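Side-chain contacts in succinate dehydrogenase subunit A (Mycolicibacterium smegmatis, PDB 7D6V), which carries FAD as the flavoprotein subunit of a mycobacterial succinate dehydrogenase and probably oxidises succinate to fumarate, passing the electrons on toward quinone: residues A486-Q489 with Q490-D494; E504-E507 with A508-R511. All coordinates share one frame; numbering follows the deposited sequence.

Contact 1. Residues A486-Q489 with Q490-D494; sequences AELQ and QSMND
The carbonyl oxygen Glu487 O is gripped twice by one residue: Ser491 N reaches it at 3.0 Å and Ser491 OG, also at 3.0 Å, comes from the opposite face of the carbonyl plane. The hydroxyl can double back because OG lies beside its own backbone N, opposite the carbonyl carbon (chi1 -59°), which turns it down toward the preceding turn. The backbone bond is fairly straight, with an N-H...O angle of 163°, while OG stands 35° out of the plane. A serine hydroxyl folded onto the carbonyl four residues earlier is a familiar helical arrangement, here on helix 481-495, in a segment that falls within the fumarate reductase flavoprotein C-terminal family region. On the buried side Leu488 and Met492 lie side by side and point the same way, Leu488 CD1 resting 3.8 Å from Met492 CG. Helix 532-556 packs against both, through Ser547 and, for Leu488, also Met540 and Met543. The polar ends are held by other parts of the chain: Glu487 OE1 forms a salt bridge with Arg518, Gln489 NE2 hydrogen-bonds to Lys214 O, and Gln490 OE1 takes a hydrogen bond from Lys217 NZ.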
loop_
_atom_site.group_PDB
_atom_site.type_symbol
_atom_site.label_atom_id
_atom_site.label_comp_id
_atom_site.label_asym_id
_atom_site.label_seq_id
_atom_site.Cartn_x
_atom_site.Cartn_y
_atom_site.Cartn_z
ATOM N N ALA A 486 13.043 -22.687 -11.028
ATOM C CA ALA A 486 13.833 -21.833 -11.907
ATOM C C ALA A 486 13.928 -22.417 -13.311
ATOM O O ALA A 486 13.846 -21.682 -14.303
ATOM C CB ALA A 486 15.226 -21.621 -11.319
ATOM N N GLU A 487 14.106 -23.736 -13.417
ATOM C CA GLU A 487 14.173 -24.355 -14.739
ATOM C C GLU A 487 12.853 -24.209 -15.485
ATOM O O GLU A 487 12.839 -23.910 -16.686
ATOM C CB GLU A 487 14.567 -25.824 -14.614
ATOM C CG GLU A 487 15.962 -26.027 -14.062
ATOM C CD GLU A 487 16.441 -27.453 -14.199
ATOM O OE1 GLU A 487 15.744 -28.254 -14.853
ATOM O OE2 GLU A 487 17.517 -27.774 -13.652
ATOM N N LEU A 488 11.730 -24.405 -14.787
ATOM C CA LEU A 488 10.429 -24.201 -15.414
ATOM C C LEU A 488 10.264 -22.764 -15.883
ATOM O O LEU A 488 9.771 -22.515 -16.990
ATOM C CB LEU A 488 9.308 -24.567 -14.445
ATOM C CG LEU A 488 7.910 -24.134 -14.895
ATOM C CD1 LEU A 488 7.417 -25.011 -16.025
ATOM C CD2 LEU A 488 6.932 -24.154 -13.738
ATOM N N GLN A 489 10.659 -21.803 -15.046
ATOM C CA GLN A 489 10.511 -20.401 -15.410
ATOM C C GLN A 489 11.333 -20.064 -16.645
ATOM O O GLN A 489 10.849 -19.385 -17.557
ATOM C CB GLN A 489 10.914 -19.515 -14.237
ATOM C CG GLN A 489 9.879 -19.453 -13.140
ATOM C CD GLN A 489 10.195 -18.399 -12.110
ATOM O OE1 GLN A 489 11.305 -18.341 -11.590
ATOM N NE2 GLN A 489 9.218 -17.557 -11.808
ATOM N N GLN A 490 12.577 -20.547 -16.697
ATOM C CA GLN A 490 13.418 -20.290 -17.860
ATOM C C GLN A 490 12.829 -20.913 -19.118
ATOM O O GLN A 490 12.793 -20.275 -20.176
ATOM C CB GLN A 490 14.832 -20.816 -17.615
ATOM C CG GLN A 490 15.828 -20.451 -18.705
ATOM C CD GLN A 490 16.095 -18.962 -18.778
ATOM O OE1 GLN A 490 16.866 -18.421 -17.989
ATOM N NE2 GLN A 490 15.453 -18.290 -19.725
ATOM N N SER A 491 12.356 -22.159 -19.023
ATOM C CA SER A 491 11.807 -22.823 -20.201
ATOM C C SER A 491 10.562 -22.110 -20.714
ATOM O O SER A 491 10.409 -21.909 -21.926
ATOM C CB SER A 491 11.496 -24.280 -19.875
ATOM O OG SER A 491 12.667 -24.958 -19.459
ATOM N N MET A 492 9.665 -21.710 -19.810
ATOM C CA MET A 492 8.456 -21.019 -20.244
ATOM C C MET A 492 8.775 -19.648 -20.824
ATOM O O MET A 492 8.176 -19.244 -21.825
ATOM C CB MET A 492 7.463 -20.895 -19.090
ATOM C CG MET A 492 6.946 -22.223 -18.580
ATOM S SD MET A 492 6.028 -23.110 -19.850
ATOM C CE MET A 492 4.532 -22.133 -19.930
ATOM N N ASN A 493 9.714 -18.920 -20.219
ATOM C CA ASN A 493 10.080 -17.616 -20.759
ATOM C C ASN A 493 10.702 -17.745 -22.144
ATOM O O ASN A 493 10.408 -16.946 -23.039
ATOM C CB ASN A 493 11.040 -16.906 -19.806
ATOM C CG ASN A 493 10.931 -15.401 -19.888
ATOM O OD1 ASN A 493 9.942 -14.814 -19.453
ATOM N ND2 ASN A 493 11.950 -14.767 -20.449
ATOM N N ASP A 494 11.566 -18.742 -22.339
ATOM C CA ASP A 494 12.255 -18.880 -23.618
ATOM C C ASP A 494 11.314 -19.354 -24.719
ATOM O O ASP A 494 11.285 -18.778 -25.811
ATOM C CB ASP A 494 13.432 -19.844 -23.476
ATOM C CG ASP A 494 14.535 -19.291 -22.606
ATOM O OD1 ASP A 494 14.307 -18.267 -21.930
ATOM O OD2 ASP A 494 15.633 -19.881 -22.596
#

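Contact 2. Residues E504-E507 with A508-R511; sequences EIQE and ALDR
Glu507 and Arg511 face each other one turn apart on helix 502-518, their side chains slanting across one another and their flat ends nearly perpendicular, with carboxylate and guanidinium planes 86° apart. OE2 is the carboxylate oxygen turned toward Arg511 NH2, and the two charges form a salt bridge, an i to i+4 ion pair on a helix in the same C-terminal family region; the modelled separation is too short to be trusted, so the exact placing of both atoms is doubtful. Glu507 runs out extended, whereas Arg511 starts with CG set between its backbone N and carbonyl carbon (chi1 60°) and bends at chi3, which brings its guanidinium across the end of the glutamate. The same start lays Arg511 CG close to Glu507 O, the carbonyl that also accepts the backbone bond from Arg511 N at 2.9 Å.

Gln506 and Asp510 make a looser pair on another side of the helix. Their amide and carboxylate planes are 37° apart, and Gln506 NE2 stays 3.6 Å from Asp510 OD1, a proximity rather than a close bond. The bend at chi2 of Gln506 swings NE2 round beside the aspartate. Leu509 leans its CG against Ile505 O at 3.7 Å, and Ala508 CB sits 3.4 Å from that same oxygen.

Two helices flank this amphipathic one: helix 481-495 meets Glu507, Ala508 and Arg511 through Leu495, while helix 532-556 receives Ile505 and Gln506 on Leu555 and Leu509 on Ala551 and Lys552.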
loop_
_atom_site.group_PDB
_atom_site.type_symbol
_atom_site.label_atom_id
_atom_site.label_comp_id
_atom_site.label_asym_id
_atom_site.label_seq_id
_atom_site.Cartn_x
_atom_site.Cartn_y
_atom_site.Cartn_z
ATOM N N GLU A 504 9.744 -24.435 -31.122
ATOM C CA GLU A 504 10.029 -24.050 -29.743
ATOM C C GLU A 504 8.928 -24.507 -28.795
ATOM O O GLU A 504 9.212 -24.927 -27.670
ATOM C CB GLU A 504 10.234 -22.541 -29.645
ATOM C CG GLU A 504 11.312 -22.006 -30.566
ATOM C CD GLU A 504 11.460 -20.504 -30.469
ATOM O OE1 GLU A 504 10.626 -19.868 -29.792
ATOM O OE2 GLU A 504 12.407 -19.956 -31.071
ATOM N N ILE A 505 7.667 -24.440 -29.225
ATOM C CA ILE A 505 6.582 -24.942 -28.387
ATOM C C ILE A 505 6.694 -26.453 -28.220
ATOM O O ILE A 505 6.455 -26.993 -27.131
ATOM C CB ILE A 505 5.217 -24.540 -28.970
ATOM C CG1 ILE A 505 5.077 -23.022 -29.023
ATOM C CG2 ILE A 505 4.097 -25.103 -28.124
ATOM C CD1 ILE A 505 4.001 -22.557 -29.974
ATOM N N GLN A 506 7.052 -27.161 -29.294
ATOM C CA GLN A 506 7.229 -28.605 -29.189
ATOM C C GLN A 506 8.359 -28.950 -28.229
ATOM O O GLN A 506 8.238 -29.878 -27.420
ATOM C CB GLN A 506 7.493 -29.202 -30.569
ATOM C CG GLN A 506 7.388 -30.708 -30.609
ATOM C CD GLN A 506 5.980 -31.195 -30.348
ATOM O OE1 GLN A 506 5.061 -30.906 -31.112
ATOM N NE2 GLN A 506 5.800 -31.934 -29.260
ATOM N N GLU A 507 9.465 -28.207 -28.298
ATOM C CA GLU A 507 10.567 -28.425 -27.367
ATOM C C GLU A 507 10.152 -28.104 -25.936
ATOM O O GLU A 507 10.575 -28.780 -24.992
ATOM C CB GLU A 507 11.770 -27.583 -27.784
ATOM C CG GLU A 507 12.941 -27.638 -26.827
ATOM C CD GLU A 507 13.961 -26.554 -27.108
ATOM O OE1 GLU A 507 13.779 -25.811 -28.095
ATOM O OE2 GLU A 507 14.942 -26.443 -26.342
ATOM N N ALA A 508 9.323 -27.074 -25.756
ATOM C CA ALA A 508 8.823 -26.747 -24.428
ATOM C C ALA A 508 7.994 -27.887 -23.858
ATOM O O ALA A 508 8.133 -28.233 -22.682
ATOM C CB ALA A 508 7.999 -25.461 -24.475
ATOM N N LEU A 509 7.127 -28.485 -24.675
ATOM C CA LEU A 509 6.363 -29.641 -24.213
ATOM C C LEU A 509 7.280 -30.816 -23.892
ATOM O O LEU A 509 7.099 -31.506 -22.875
ATOM C CB LEU A 509 5.328 -30.036 -25.267
ATOM C CG LEU A 509 4.081 -29.154 -25.345
ATOM C CD1 LEU A 509 3.290 -29.458 -26.599
ATOM C CD2 LEU A 509 3.219 -29.334 -24.112
ATOM N N ASP A 510 8.279 -31.052 -24.745
ATOM C CA ASP A 510 9.188 -32.174 -24.540
ATOM C C ASP A 510 9.957 -32.034 -23.234
ATOM O O ASP A 510 10.143 -33.019 -22.510
ATOM C CB ASP A 510 10.154 -32.290 -25.717
ATOM C CG ASP A 510 9.455 -32.655 -27.009
ATOM O OD1 ASP A 510 8.295 -33.116 -26.948
ATOM O OD2 ASP A 510 10.060 -32.478 -28.087
ATOM N N ARG A 511 10.418 -30.826 -22.914
ATOM C CA ARG A 511 11.139 -30.652 -21.661
ATOM C C ARG A 511 10.208 -30.470 -20.470
ATOM O O ARG A 511 10.633 -30.700 -19.335
ATOM C CB ARG A 511 12.120 -29.481 -21.756
ATOM C CG ARG A 511 11.510 -28.139 -22.046
ATOM C CD ARG A 511 12.558 -27.048 -21.905
ATOM N NE ARG A 511 13.661 -27.196 -22.851
ATOM C CZ ARG A 511 14.513 -26.222 -23.164
ATOM N NH1 ARG A 511 14.392 -25.026 -22.607
ATOM N NH2 ARG A 511 15.487 -26.443 -24.034
#

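Overall arrangement
Contacts 1 and 2 lie on successive helices, 481-495 and 502-518, with their centres about 11 Å apart, and helix 532-556 packs against both. They meet directly where Ser491 OG of contact 1 lies 3.2 Å from Arg511 CD of contact 2, so the serine folded onto its own helix also abuts the arginine of the next. Leu488 adds a second link between the helices by touching Leu512 and Leu515. Both contacts are partly buried; contact 1 lies nearer the middle of the subunit, about 19 Å from its centre against about 24 Å for contact 2. The side chain of Gln489 is about 13 Å from the bound FAD, so contact 1 stands well back from the cofactor.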